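Side-chain contacts in 6-phosphogluconate dehydrogenase, NAD-binding (Mycolicibacterium smegmatis MC2 155, PDB 6SMT), which reduces imines with S selectivity, binding NADPH in a Rossmann-type domain and pairing with a second copy of itself through a helical C-terminal domain: residues B[206-209]-B[210-214]; B[111-114]-B[115-118]; B[260-263]-B[264-268]; B[146-149]-B[150-154]. All coordinates share one frame; numbering follows the deposited sequence. Where two conformers were deposited one is given.

How the contacts relate
The four contacts are local turns at helix starts, ends and bends, met along the chain in the order 2, 4, 1, 3. Contacts 2 and 4 belong to the NADPH-binding domain, on helices 104-116 and 146-156, each the helix of a beta-alpha-beta unit of the same sheet; their centres are about 18 Å apart. Contacts 1 and 3 lie in the helical C-terminal domain, on helix 204-231 and at the start of helix 263-280, with centres about 21 Å apart, and both touch the second subunit. Centres in different domains are about 41 to 48 Å apart: one pair lies on helices flanking the nucleotide-binding sheet, the other at the subunit interface.

Contact 1: residues B[206-209]-B[210-214]; sequences ELMP and HAHGI
Near the start of helix 204-231, in the helical C-terminal domain, the contact spans a proline kink: Met208 meets Ala211 and His212 one turn on, while Pro209, whose N has no hydrogen to give, leaves the helix without a bond to the turn before. The methyl CE of Met208 sits over one face of the His212 ring, 3.9 Å from its centroid and 27° off the ring normal, a CH-pi contact displaced toward the ring's rim. Bends at chi2 and chi3 (-47° and -61°) fold the thioether chain forward along the helix and carry this methyl to the imidazole, although the side chain's first bond points away from 210-214. On the way SD passes 4.2 Å from Ala211 CB. The turn's other bonds are kept: Ala211 N to Leu207 O at 2.9 Å, His212 N to Met208 O, nearly straight, also at 2.9 Å, and Gly213 N to Pro209 O at 3.2 Å. The second subunit covers much of this turn. Its Ser219 bonds His212 ND1, which probably fixes the rotation of the ring under the methyl; its Arg171 forms a salt bridge with Glu206 OE1, and its Phe175 meets the His210 ring steeply. Helix 171-199 of the same chain supports Met208 through Phe190. The His210 ring turns its edge to the preceding turn, with CD2 3.7 Å from Glu206 O.

Contact 2: residues B[111-114]-B[115-118]; sequences AKLV and GNVG. With FMT (formic acid), chain M.
Against Asn116 and Leu113, beside the last turn of helix 104-116, lies a formic acid molecule, probably from the crystallisation liquor. The amide of Asn116 gives a fairly straight hydrogen bond from ND2 to O1 of the acid, 2.7 Å long, while methyl CD2 of Leu113 packs 3.4 Å from the same O1. The other oxygen, O2, lies 2.8 Å from Leu113 O, and CG1 of Val117 closes in on it at 3.5 Å. With chi1 at -75°, Asn116 swings CG beside its own backbone N and back over the preceding turn, which brings the amide alongside Lys112 O. That carbonyl accepts from Asn116 N at 2.9 Å. Behind this shell the helix ends in a Schellman motif: Gly118, at positive phi, is the C-prime residue, its N bonding Gly115 O, while Gly119 N turns back to Val114 O. Val117 N also bonds Val114 O, from above the carbonyl plane, at 3.2 Å. The turn closes the helix of the beta-alpha-beta unit formed by strand 95-98, helix 104-116 and strand 120-126: Val114 packs on Tyr121 of strand 120-126 and on Leu84 of helix 77-87, and Leu113 touches Asp81 of that helix.

Contact 3: residues B[260-263]-B[264-268]; sequences VDAG and LLEAF
Ala262 O accepts from Glu266 N, which lies almost in line with the C=O bond, at 2.8 Å, and Gly263 O takes Ala267 N at 3.1 Å; these bonds form the first turn of helix 263-280, with Ala262 at the N-cap position. Over the first of them lies the side chain of Glu266, modelled in two conformers of which one is described. Its CG stands beside the backbone N (chi1 -71°), and the extended chain reaches back over Ala262; CG comes within 3.1 Å of Ala262 O, and OE2 reaches 4.0 Å from Ala262 CB. The two carboxylates here do not touch: Asp261 OD1 and Glu266 OE1 are 4.9 Å apart, and in this conformer water mediates between them. One water lies 2.9 Å from Asp261 OD1 and 2.7 Å from Glu266 OE1, while another accepts from Ala262 N and also meets Glu266 OE2. These shared waters may soften the repulsion between like charges. The other oxygen of the aspartate, OD2, accepts from Gly263 N and from Tyr271 OH of the second subunit. Leu265 packs on Leu251 and Ile252 of helix 241-257, and Leu264 on Ala267 of the second subunit. The OD2 bond, met from above the carboxylate plane and directed to the backbone N two residues on, makes an Asx turn leading into a helix N-terminus at the dimer interface.

Contact 4: residues B[146-149]-B[150-154]; sequences QALF and DEHRG
At the edge of the His152 ring, in plane, methyl CD1 of Leu148 comes 3.7 Å from CD2, while CG of Glu151 lies over one face. The Phe149 ring is steeply turned against the Arg153 guanidinium, their planes 78° apart, and NE of the arginine approaches CE2 at 3.8 Å. A chi1 of 172° lays the Phe149 ring beside Asp150 and Arg153, and OD1 of Asp150 comes 3.6 Å from its CD2. On the outer side of the helix, a water links Gln146 NE2 at 2.8 Å to Asp150 OD1 at 2.7 Å, joining two side chains one turn apart. Among the backbone bonds, Asp150 N reaches Gln146 O at 2.9 Å, and His152 is a shared donor, its N reaching both Leu148 O and Phe149 O. The polar ends are held from elsewhere in the chain, His152 NE2 by Thr95, Glu151 by Arg120 and Arg153 by Asp157. Helix 146-156 links strands 139-143 and 161-164 in a beta-alpha-beta unit: Phe149 meets the rings of Phe142 and Trp164 on those two strands, whereas Leu148 packs on Arg120 and Leu122 of strand 120-126.

Contact 1: residues B[206-209]-B[210-214]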
loop_
_atom_site.group_PDB
_atom_site.type_symbol
_atom_site.label_atom_id
_atom_site.label_comp_id
_atom_site.label_asym_id
_atom_site.label_seq_id
_atom_site.Cartn_x
_atom_site.Cartn_y
_atom_site.Cartn_z
ATOM N N GLU B 206 0.710 0.953 18.782
ATOM C CA GLU B 206 1.743 2.016 18.839
ATOM C C GLU B 206 2.187 2.355 17.403
ATOM O O GLU B 206 2.463 3.568 17.112
ATOM C CB GLU B 206 2.922 1.614 19.695
ATOM C CG GLU B 206 3.882 2.749 19.893
ATOM C CD GLU B 206 5.034 2.415 20.825
ATOM O OE1 GLU B 206 5.328 1.232 21.083
ATOM O OE2 GLU B 206 5.745 3.389 21.134
ATOM N N LEU B 207 2.217 1.393 16.513
ATOM C CA LEU B 207 2.596 1.698 15.112
ATOM C C LEU B 207 1.522 2.443 14.353
ATOM O O LEU B 207 1.834 3.239 13.489
ATOM C CB LEU B 207 2.892 0.382 14.390
ATOM C CG LEU B 207 3.591 0.541 13.045
ATOM C CD1 LEU B 207 5.052 0.995 13.241
ATOM C CD2 LEU B 207 3.546 -0.731 12.263
ATOM N N MET B 208 0.242 2.199 14.697
ATOM C CA MET B 208 -0.822 2.600 13.775
ATOM C C MET B 208 -0.870 4.082 13.465
ATOM O O MET B 208 -1.129 4.443 12.320
ATOM C CB MET B 208 -2.194 2.133 14.301
ATOM C CG MET B 208 -2.451 0.727 14.024
ATOM S SD MET B 208 -2.086 0.206 12.293
ATOM C CE MET B 208 -3.116 1.134 11.374
ATOM N N PRO B 209 -0.685 5.058 14.395
ATOM C CA PRO B 209 -0.712 6.461 13.980
ATOM C C PRO B 209 0.282 6.749 12.871
ATOM O O PRO B 209 0.030 7.518 11.944
ATOM C CB PRO B 209 -0.451 7.173 15.289
ATOM C CG PRO B 209 -0.879 6.237 16.389
ATOM C CD PRO B 209 -0.553 4.861 15.854
ATOM N N HIS B 210 1.433 6.102 13.003
ATOM C CA HIS B 210 2.484 6.285 11.996
ATOM C C HIS B 210 2.182 5.548 10.697
ATOM O O HIS B 210 2.479 6.124 9.619
ATOM C CB HIS B 210 3.844 5.873 12.580
ATOM C CG HIS B 210 4.164 6.609 13.818
ATOM N ND1 HIS B 210 4.557 7.927 13.769
ATOM C CD2 HIS B 210 4.050 6.207 15.095
ATOM C CE1 HIS B 210 4.673 8.311 15.065
ATOM N NE2 HIS B 210 4.423 7.295 15.904
ATOM N N ALA B 211 1.562 4.372 10.781
ATOM C CA ALA B 211 1.140 3.670 9.554
ATOM C C ALA B 211 0.098 4.494 8.804
ATOM O O ALA B 211 0.087 4.555 7.600
ATOM C CB ALA B 211 0.659 2.297 9.922
ATOM N N HIS B 212 -0.844 5.117 9.515
ATOM C CA HIS B 212 -1.799 6.025 8.833
ATOM C C HIS B 212 -1.095 7.165 8.141
ATOM O O HIS B 212 -1.487 7.662 7.080
ATOM C CB HIS B 212 -2.813 6.572 9.834
ATOM C CG HIS B 212 -3.738 5.521 10.317
ATOM N ND1 HIS B 212 -4.456 4.639 9.472
ATOM C CD2 HIS B 212 -4.138 5.219 11.588
ATOM C CE1 HIS B 212 -5.227 3.832 10.246
ATOM N NE2 HIS B 212 -5.069 4.186 11.540
ATOM N N GLY B 213 0.040 7.679 8.712
ATOM C CA GLY B 213 0.830 8.697 8.023
ATOM C C GLY B 213 1.440 8.229 6.715
ATOM O O GLY B 213 1.410 8.939 5.762
ATOM N N ILE B 214 1.887 6.965 6.700
ATOM C CA ILE B 214 2.402 6.375 5.439
ATOM C C ILE B 214 1.242 6.284 4.449
ATOM O O ILE B 214 1.438 6.646 3.291
ATOM C CB ILE B 214 3.041 5.002 5.689
ATOM C CG1 ILE B 214 4.323 5.140 6.511
ATOM C CG2 ILE B 214 3.269 4.283 4.393
ATOM C CD1 ILE B 214 5.421 5.909 5.894
#

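Contact 2: residues B[111-114]-B[115-118]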
loop_
_atom_site.group_PDB
_atom_site.type_symbol
_atom_site.label_atom_id
_atom_site.label_comp_id
_atom_site.label_asym_id
_atom_site.label_seq_id
_atom_site.Cartn_x
_atom_site.Cartn_y
_atom_site.Cartn_z
ATOM N N ALA B 111 -20.645 -13.813 -19.740
ATOM C CA ALA B 111 -21.518 -13.000 -20.589
ATOM C C ALA B 111 -22.137 -13.861 -21.689
ATOM O O ALA B 111 -23.332 -13.783 -21.912
ATOM C CB ALA B 111 -20.733 -11.862 -21.156
ATOM N N LYS B 112 -21.315 -14.735 -22.270
ATOM C CA LYS B 112 -21.827 -15.555 -23.370
ATOM C C LYS B 112 -22.728 -16.642 -22.815
ATOM O O LYS B 112 -23.783 -16.944 -23.490
ATOM C CB LYS B 112 -20.691 -16.145 -24.186
ATOM C CG LYS B 112 -19.959 -15.123 -25.051
ATOM C CD LYS B 112 -18.950 -15.695 -26.002
ATOM C CE LYS B 112 -18.152 -14.644 -26.755
ATOM N NZ LYS B 112 -17.067 -14.080 -25.901
ATOM N N LEU B 113 -22.457 -17.216 -21.669
ATOM C CA LEU B 113 -23.389 -18.193 -21.051
ATOM C C LEU B 113 -24.751 -17.577 -20.820
ATOM O O LEU B 113 -25.800 -18.190 -21.107
ATOM C CB LEU B 113 -22.836 -18.771 -19.752
ATOM C CG LEU B 113 -21.564 -19.598 -19.906
ATOM C CD1 LEU B 113 -21.052 -20.095 -18.562
ATOM C CD2 LEU B 113 -21.813 -20.773 -20.863
ATOM N N VAL B 114 -24.780 -16.355 -20.307
ATOM C CA VAL B 114 -26.066 -15.653 -20.107
ATOM C C VAL B 114 -26.733 -15.392 -21.465
ATOM O O VAL B 114 -28.018 -15.552 -21.557
ATOM C CB VAL B 114 -25.840 -14.395 -19.244
ATOM C CG1 VAL B 114 -27.123 -13.557 -19.138
ATOM C CG2 VAL B 114 -25.374 -14.820 -17.866
ATOM N N GLY B 115 -26.038 -14.860 -22.439
ATOM C CA GLY B 115 -26.661 -14.561 -23.737
ATOM C C GLY B 115 -27.189 -15.843 -24.390
ATOM O O GLY B 115 -28.282 -15.806 -25.000
ATOM N N ASN B 116 -26.588 -16.987 -24.148
ATOM C CA ASN B 116 -27.001 -18.280 -24.768
ATOM C C ASN B 116 -28.402 -18.639 -24.319
ATOM O O ASN B 116 -29.069 -19.443 -25.053
ATOM C CB ASN B 116 -26.053 -19.402 -24.343
ATOM C CG ASN B 116 -24.715 -19.390 -25.006
ATOM O OD1 ASN B 116 -24.500 -18.642 -25.975
ATOM N ND2 ASN B 116 -23.807 -20.190 -24.416
ATOM N N VAL B 117 -28.864 -18.205 -23.143
ATOM C CA VAL B 117 -30.200 -18.551 -22.616
ATOM C C VAL B 117 -31.113 -17.342 -22.645
ATOM O O VAL B 117 -32.178 -17.448 -22.037
ATOM C CB VAL B 117 -30.153 -19.205 -21.244
ATOM C CG1 VAL B 117 -29.354 -20.505 -21.221
ATOM C CG2 VAL B 117 -29.581 -18.186 -20.237
ATOM N N GLY B 118 -30.757 -16.327 -23.416
ATOM C CA GLY B 118 -31.598 -15.180 -23.729
ATOM C C GLY B 118 -31.660 -14.176 -22.607
ATOM O O GLY B 118 -32.478 -13.282 -22.645
HETATM C C FMT M . -25.227 -22.025 -21.813
HETATM O O1 FMT M . -24.322 -22.178 -22.609
HETATM O O2 FMT M . -25.897 -20.921 -21.582
#

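Contact 3: residues B[260-263]-B[264-268]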
loop_
_atom_site.group_PDB
_atom_site.type_symbol
_atom_site.label_atom_id
_atom_site.label_comp_id
_atom_site.label_asym_id
_atom_site.label_seq_id
_atom_site.Cartn_x
_atom_site.Cartn_y
_atom_site.Cartn_z
ATOM N N VAL B 260 10.981 -13.333 10.446
ATOM C CA VAL B 260 9.855 -13.196 9.490
ATOM C C VAL B 260 10.352 -13.335 8.040
ATOM O O VAL B 260 11.402 -12.754 7.705
ATOM C CB VAL B 260 9.198 -11.816 9.676
ATOM C CG1 VAL B 260 7.968 -11.670 8.845
ATOM C CG2 VAL B 260 8.860 -11.539 11.155
ATOM N N ASP B 261 9.657 -14.135 7.262
ATOM C CA ASP B 261 9.985 -14.311 5.848
ATOM C C ASP B 261 9.940 -12.944 5.128
ATOM O O ASP B 261 9.053 -12.166 5.459
ATOM C CB ASP B 261 9.000 -15.257 5.208
ATOM C CG ASP B 261 9.316 -15.574 3.772
ATOM O OD1 ASP B 261 10.313 -16.324 3.572
ATOM O OD2 ASP B 261 8.702 -15.026 2.873
ATOM N N ALA B 262 10.846 -12.684 4.224
ATOM C CA ALA B 262 10.913 -11.381 3.520
ATOM C C ALA B 262 10.623 -11.574 2.026
ATOM O O ALA B 262 11.140 -10.843 1.229
ATOM C CB ALA B 262 12.274 -10.792 3.747
ATOM N N GLY B 263 9.770 -12.518 1.649
ATOM C CA GLY B 263 9.486 -12.780 0.254
ATOM C C GLY B 263 9.050 -11.570 -0.578
ATOM O O GLY B 263 9.475 -11.449 -1.713
ATOM N N LEU B 264 8.166 -10.706 -0.031
ATOM C CA LEU B 264 7.710 -9.600 -0.863
ATOM C C LEU B 264 8.857 -8.621 -1.089
ATOM O O LEU B 264 9.119 -8.192 -2.223
ATOM C CB LEU B 264 6.464 -8.898 -0.315
ATOM C CG LEU B 264 5.119 -9.544 -0.757
ATOM C CD1 LEU B 264 4.905 -10.718 0.091
ATOM C CD2 LEU B 264 3.983 -8.579 -0.745
ATOM N N LEU B 265 9.591 -8.260 -0.040
ATOM C CA LEU B 265 10.707 -7.324 -0.206
ATOM C C LEU B 265 11.835 -7.928 -1.041
ATOM O O LEU B 265 12.509 -7.188 -1.764
ATOM C CB LEU B 265 11.281 -6.894 1.154
ATOM C CG LEU B 265 10.356 -6.027 2.002
ATOM C CD1 LEU B 265 10.760 -6.145 3.464
ATOM C CD2 LEU B 265 10.381 -4.630 1.496
ATOM N N GLU B 266 12.045 -9.255 -0.941
ATOM C CA GLU B 266 13.082 -9.924 -1.766
ATOM C C GLU B 266 12.743 -9.773 -3.230
ATOM O O GLU B 266 13.650 -9.625 -4.032
ATOM C CB GLU B 266 13.252 -11.372 -1.298
ATOM C CG GLU B 266 13.915 -11.486 0.044
ATOM C CD GLU B 266 13.847 -12.853 0.701
ATOM O OE1 GLU B 266 12.953 -13.658 0.356
ATOM O OE2 GLU B 266 14.691 -13.089 1.604
ATOM N N ALA B 267 11.470 -9.956 -3.604
ATOM C CA ALA B 267 11.016 -9.809 -4.979
ATOM C C ALA B 267 11.211 -8.370 -5.447
ATOM O O ALA B 267 11.754 -8.104 -6.524
ATOM C CB ALA B 267 9.585 -10.263 -5.166
ATOM N N PHE B 268 10.881 -7.407 -4.568
ATOM C CA PHE B 268 11.090 -6.000 -4.926
ATOM C C PHE B 268 12.570 -5.676 -5.130
ATOM O O PHE B 268 12.924 -4.965 -6.060
ATOM C CB PHE B 268 10.445 -5.116 -3.836
ATOM C CG PHE B 268 10.420 -3.649 -4.184
ATOM C CD1 PHE B 268 9.686 -3.152 -5.254
ATOM C CD2 PHE B 268 11.130 -2.764 -3.387
ATOM C CE1 PHE B 268 9.686 -1.801 -5.549
ATOM C CE2 PHE B 268 11.086 -1.416 -3.676
ATOM C CZ PHE B 268 10.382 -0.943 -4.724
HETATM O O HOH W 1 13.127 -14.357 3.709
HETATM O O HOH W 2 11.736 -15.903 1.109
#

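Contact 4: residues B[146-149]-B[150-154]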
loop_
_atom_site.group_PDB
_atom_site.type_symbol
_atom_site.label_atom_id
_atom_site.label_comp_id
_atom_site.label_asym_id
_atom_site.label_seq_id
_atom_site.Cartn_x
_atom_site.Cartn_y
_atom_site.Cartn_z
ATOM N N GLN B 146 -23.762 -0.179 -22.604
ATOM C CA GLN B 146 -24.034 1.087 -21.894
ATOM C C GLN B 146 -25.498 1.244 -21.599
ATOM O O GLN B 146 -25.870 1.574 -20.466
ATOM C CB GLN B 146 -23.497 2.314 -22.613
ATOM C CG GLN B 146 -23.520 3.540 -21.710
ATOM C CD GLN B 146 -22.852 4.743 -22.358
ATOM O OE1 GLN B 146 -22.478 4.693 -23.548
ATOM N NE2 GLN B 146 -22.748 5.825 -21.599
ATOM N N ALA B 147 -26.357 0.900 -22.527
ATOM C CA ALA B 147 -27.796 1.086 -22.301
ATOM C C ALA B 147 -28.293 0.187 -21.210
ATOM O O ALA B 147 -29.256 0.545 -20.534
ATOM C CB ALA B 147 -28.527 0.733 -23.587
ATOM N N LEU B 148 -27.695 -0.991 -21.061
ATOM C CA LEU B 148 -28.136 -1.957 -20.031
ATOM C C LEU B 148 -27.690 -1.438 -18.670
ATOM O O LEU B 148 -28.466 -1.487 -17.672
ATOM C CB LEU B 148 -27.523 -3.312 -20.373
ATOM C CG LEU B 148 -27.849 -4.427 -19.406
ATOM C CD1 LEU B 148 -29.336 -4.676 -19.464
ATOM C CD2 LEU B 148 -27.072 -5.673 -19.823
ATOM N N PHE B 149 -26.475 -0.901 -18.541
ATOM C CA PHE B 149 -26.073 -0.214 -17.321
ATOM C C PHE B 149 -27.075 0.919 -16.998
ATOM O O PHE B 149 -27.511 1.048 -15.891
ATOM C CB PHE B 149 -24.652 0.295 -17.470
ATOM C CG PHE B 149 -24.233 1.178 -16.340
ATOM C CD1 PHE B 149 -23.834 0.659 -15.112
ATOM C CD2 PHE B 149 -24.178 2.537 -16.518
ATOM C CE1 PHE B 149 -23.467 1.494 -14.069
ATOM C CE2 PHE B 149 -23.780 3.372 -15.521
ATOM C CZ PHE B 149 -23.469 2.859 -14.275
ATOM N N ASP B 150 -27.390 1.721 -18.002
ATOM C CA ASP B 150 -28.297 2.863 -17.753
ATOM C C ASP B 150 -29.675 2.368 -17.288
ATOM O O ASP B 150 -30.280 3.044 -16.417
ATOM C CB ASP B 150 -28.414 3.703 -19.029
ATOM C CG ASP B 150 -27.093 4.337 -19.414
ATOM O OD1 ASP B 150 -26.236 4.643 -18.542
ATOM O OD2 ASP B 150 -26.960 4.646 -20.601
ATOM N N GLU B 151 -30.166 1.288 -17.827
ATOM C CA GLU B 151 -31.479 0.667 -17.492
ATOM C C GLU B 151 -31.532 0.357 -16.003
ATOM O O GLU B 151 -32.605 0.510 -15.369
ATOM C CB GLU B 151 -31.763 -0.567 -18.325
ATOM C CG GLU B 151 -32.990 -1.364 -17.916
ATOM C CD GLU B 151 -33.314 -2.548 -18.823
ATOM O OE1 GLU B 151 -32.706 -2.647 -19.939
ATOM O OE2 GLU B 151 -34.169 -3.348 -18.409
ATOM N N HIS B 152 -30.423 -0.123 -15.404
ATOM C CA HIS B 152 -30.393 -0.676 -14.027
ATOM C C HIS B 152 -29.713 0.272 -13.036
ATOM O O HIS B 152 -29.720 -0.023 -11.879
ATOM C CB HIS B 152 -29.687 -2.047 -14.027
ATOM C CG HIS B 152 -30.501 -3.010 -14.806
ATOM N ND1 HIS B 152 -31.779 -3.419 -14.336
ATOM C CD2 HIS B 152 -30.304 -3.642 -15.995
ATOM C CE1 HIS B 152 -32.306 -4.223 -15.282
ATOM N NE2 HIS B 152 -31.406 -4.400 -16.261
ATOM N N ARG B 153 -29.182 1.392 -13.478
ATOM C CA ARG B 153 -28.342 2.317 -12.665
ATOM C C ARG B 153 -29.174 2.811 -11.503
ATOM O O ARG B 153 -28.577 2.986 -10.454
ATOM C CB ARG B 153 -27.920 3.507 -13.565
ATOM C CG ARG B 153 -26.986 4.490 -12.886
ATOM C CD ARG B 153 -26.768 5.758 -13.684
ATOM N NE ARG B 153 -25.367 6.155 -13.562
ATOM C CZ ARG B 153 -24.767 6.471 -12.415
ATOM N NH1 ARG B 153 -25.447 6.522 -11.292
ATOM N NH2 ARG B 153 -23.473 6.764 -12.389
ATOM N N GLY B 154 -30.480 2.991 -11.635
ATOM C CA GLY B 154 -31.322 3.535 -10.550
ATOM C C GLY B 154 -31.421 2.573 -9.373
ATOM O O GLY B 154 -31.325 3.008 -8.220
HETATM O O HOH W 3 -23.769 5.707 -18.941
#